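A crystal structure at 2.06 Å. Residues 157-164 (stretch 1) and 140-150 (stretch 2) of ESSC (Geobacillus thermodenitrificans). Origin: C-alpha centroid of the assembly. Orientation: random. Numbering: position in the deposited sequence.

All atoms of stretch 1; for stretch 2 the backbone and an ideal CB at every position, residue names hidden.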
# COMPACT_ATOMS: atom_id res chain seq x y z
N ASN A 157 12.85 -3.71 -12.36
CA ASN A 157 11.58 -4.53 -12.49
C ASN A 157 11.28 -5.29 -11.20
O ASN A 157 12.18 -5.87 -10.58
CB ASN A 157 11.63 -5.57 -13.65
CG ASN A 157 11.28 -4.99 -15.03
OD1 ASN A 157 10.12 -4.58 -15.31
ND2 ASN A 157 12.27 -5.00 -15.94
N GLY A 158 10.01 -5.26 -10.78
CA GLY A 158 9.63 -5.86 -9.49
C GLY A 158 10.10 -5.11 -8.24
O GLY A 158 9.96 -5.64 -7.12
N ASP A 159 10.65 -3.91 -8.36
CA ASP A 159 10.44 -2.95 -7.29
C ASP A 159 8.91 -2.84 -7.15
O ASP A 159 8.16 -3.00 -8.16
CB ASP A 159 11.07 -1.60 -7.60
CG ASP A 159 12.62 -1.59 -7.38
OD1 ASP A 159 13.13 -2.42 -6.63
OD2 ASP A 159 13.34 -0.73 -7.96
N VAL A 160 8.45 -2.63 -5.92
CA VAL A 160 7.02 -2.42 -5.57
C VAL A 160 6.88 -1.06 -4.92
O VAL A 160 7.56 -0.75 -3.94
CB VAL A 160 6.53 -3.50 -4.62
CG1 VAL A 160 5.06 -3.27 -4.26
CG2 VAL A 160 6.70 -4.89 -5.31
N LEU A 161 6.02 -0.24 -5.47
CA LEU A 161 5.65 1.00 -4.83
C LEU A 161 4.34 0.80 -4.10
O LEU A 161 3.39 0.34 -4.74
CB LEU A 161 5.54 2.09 -5.87
CG LEU A 161 6.88 2.56 -6.38
CD1 LEU A 161 6.64 3.43 -7.62
CD2 LEU A 161 7.70 3.32 -5.34
N LEU A 162 4.28 1.20 -2.81
CA LEU A 162 3.07 1.08 -1.99
C LEU A 162 2.71 2.39 -1.36
O LEU A 162 3.59 3.07 -0.84
CB LEU A 162 3.31 0.21 -0.79
CG LEU A 162 3.66 -1.24 -0.91
CD1 LEU A 162 3.72 -1.86 0.47
CD2 LEU A 162 2.67 -1.96 -1.74
N CYS A 163 1.43 2.73 -1.36
CA CYS A 163 0.87 3.64 -0.35
C CYS A 163 -0.42 2.97 0.22
O CYS A 163 -0.95 2.09 -0.41
CB CYS A 163 0.51 4.96 -1.05
SG CYS A 163 -0.41 4.65 -2.55
N PRO A 164 -0.97 3.41 1.36
CA PRO A 164 -2.29 2.87 1.77
C PRO A 164 -3.29 2.70 0.67
O PRO A 164 -3.66 3.64 -0.10
CB PRO A 164 -2.77 3.87 2.83
CG PRO A 164 -1.48 4.12 3.52
CD PRO A 164 -0.43 4.27 2.43
N UNK A 140 2.74 13.46 0.37
CA UNK A 140 2.19 12.06 0.36
C UNK A 140 3.23 10.93 0.69
O UNK A 140 4.21 10.78 -0.05
CB UNK A 140 1.60 11.78 -1.02
N UNK A 141 3.03 10.18 1.80
CA UNK A 141 4.02 9.11 2.10
C UNK A 141 3.92 7.92 1.16
O UNK A 141 2.82 7.38 0.96
CB UNK A 141 3.84 8.62 3.54
N UNK A 142 5.07 7.54 0.59
CA UNK A 142 5.18 6.50 -0.44
C UNK A 142 6.30 5.50 -0.14
O UNK A 142 7.42 5.95 0.30
CB UNK A 142 5.42 7.14 -1.81
N UNK A 143 6.07 4.20 -0.35
CA UNK A 143 7.08 3.22 0.10
C UNK A 143 7.61 2.38 -1.05
O UNK A 143 6.88 1.87 -1.89
CB UNK A 143 6.49 2.30 1.17
N UNK A 144 8.92 2.23 -1.10
CA UNK A 144 9.59 1.39 -2.15
C UNK A 144 10.11 0.20 -1.46
O UNK A 144 11.02 0.34 -0.64
CB UNK A 144 10.72 2.12 -2.88
N UNK A 145 9.51 -0.94 -1.76
CA UNK A 145 9.82 -2.20 -1.09
C UNK A 145 9.70 -2.06 0.44
O UNK A 145 10.60 -2.42 1.17
CB UNK A 145 11.23 -2.66 -1.47
N UNK A 146 8.64 -1.40 0.94
CA UNK A 146 8.49 -1.25 2.39
C UNK A 146 9.18 -0.09 3.10
O UNK A 146 8.98 0.07 4.29
CB UNK A 146 8.99 -2.54 3.04
N UNK A 147 9.98 0.70 2.40
CA UNK A 147 10.76 1.76 2.99
C UNK A 147 10.39 3.14 2.42
O UNK A 147 10.45 3.39 1.19
CB UNK A 147 12.25 1.48 2.77
N UNK A 148 10.07 4.09 3.30
CA UNK A 148 9.65 5.40 2.82
C UNK A 148 10.69 6.08 1.93
O UNK A 148 11.86 6.01 2.22
CB UNK A 148 9.33 6.30 4.01
N UNK A 149 10.28 6.69 0.85
CA UNK A 149 11.21 7.35 -0.06
C UNK A 149 11.40 8.76 0.41
O UNK A 149 10.43 9.42 0.67
CB UNK A 149 10.71 7.32 -1.51
N UNK A 150 12.64 9.24 0.48
CA UNK A 150 12.88 10.65 0.80
C UNK A 150 13.38 11.46 -0.39
O UNK A 150 13.48 12.66 -0.29
CB UNK A 150 13.89 10.76 1.94

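Position 140 has no atom of stretch 1 within 5.5 Å of its ideal CB. Many side chains would fit. It is Ala 140.

At 141 the CB points sideways into space that stretch 1 leaves open. Proline is allowed, as are most others. It is Pro 141.

At 142 the CB points sideways, 4.6 Å from Leu 162 O. Leu 161 offers an apolar surface nearby. A medium or large apolar chain would suit. It is Leu 142. Its end comes nearer than its CB: CD1 reaches 3.6 Å from Leu 162 O and 4.4 Å from Cys 163 CB.

Position 143 forms an antiparallel hydrogen-bonded pair with Leu 162. Its N donates to Leu 162 O and its O accepts from Leu 162 N, both at 2.8 Å. The CB lies on the same sheet face as the Leu 162 side chain, so an apolar or aromatic residue is expected. It is Phe 143. Its CB is 4.4 Å from Leu 162 CB, and Leu 162 O sits at the ring edge, near its plane.

Position 144 pairs with Leu 161 without hydrogen bonds between them. Its ideal CB is 4.1 Å from Leu 161 CD2, on the Leu 161 face. Leucine, isoleucine, valine or methionine would suit. It is Leu 144. CD1 packs 4.0 Å from Leu 161 CD2 and 3.7 Å from Asp 159 CB.

Position 145 has phi 53° and psi 44°, in a type I' turn from 144 to 147. Asparagine, glycine or aspartate tolerate this, though the nearby Asp 159 carboxylate makes aspartate less attractive. Its N donates to Val 160 O at 2.9 Å. It is Asn 145; its CB points sideways, but the end of the side chain comes nearer to stretch 1.

Position 146 has phi 86° and psi -5°. A CB would be jammed against the preceding carbonyl O, which calls for glycine. It is Gly 146. Water 1 accepts from Gly 146 N at 2.8 Å and donates to Val 160 O at 3.0 Å.

Positions 147 and 148 have extended angles and CBs far from stretch 1. Many residues would do. They are Val 147 and Gln 148.

At 149 the CB points toward stretch 1, so a long apolar chain could reach Leu 161. It is Leu 149, with CD2 4.2 Å from Leu 161 CD2.

Position 150 is out of reach, so many residues would do. It is Ser 150.

Stretch 2 140-150: APLFLNGVQLS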
# COMPACT_ATOMS: atom_id res chain seq x y z
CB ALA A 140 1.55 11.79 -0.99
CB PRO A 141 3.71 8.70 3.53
CG PRO A 141 2.50 9.47 3.96
CD PRO A 141 2.34 10.62 3.03
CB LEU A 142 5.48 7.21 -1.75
CG LEU A 142 5.58 6.34 -2.97
CD1 LEU A 142 4.28 5.62 -3.29
CD2 LEU A 142 5.98 7.24 -4.11
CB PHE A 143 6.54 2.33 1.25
CG PHE A 143 6.01 3.14 2.44
CD1 PHE A 143 4.78 3.78 2.36
CD2 PHE A 143 6.77 3.33 3.57
CE1 PHE A 143 4.27 4.55 3.46
CE2 PHE A 143 6.33 4.10 4.64
CZ PHE A 143 5.08 4.76 4.59
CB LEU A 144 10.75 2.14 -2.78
CG LEU A 144 11.65 1.37 -3.73
CD1 LEU A 144 10.82 0.90 -4.90
CD2 LEU A 144 12.84 2.28 -4.14
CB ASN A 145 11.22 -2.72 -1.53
CG ASN A 145 11.36 -2.87 -3.07
OD1 ASN A 145 12.35 -2.45 -3.66
ND2 ASN A 145 10.34 -3.43 -3.70
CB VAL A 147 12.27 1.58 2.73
CG1 VAL A 147 13.06 2.66 3.51
CG2 VAL A 147 12.71 0.17 3.15
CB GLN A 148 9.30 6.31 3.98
CG GLN A 148 8.60 7.59 3.53
CD GLN A 148 8.07 8.37 4.69
OE1 GLN A 148 8.19 7.95 5.83
NE2 GLN A 148 7.44 9.52 4.40
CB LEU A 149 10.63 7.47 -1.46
CG LEU A 149 10.61 6.33 -2.44
CD1 LEU A 149 10.20 5.08 -1.72
CD2 LEU A 149 9.56 6.63 -3.51
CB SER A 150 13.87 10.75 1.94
OG SER A 150 15.11 10.17 1.58
O HOH W 1 6.74 -0.86 -1.09
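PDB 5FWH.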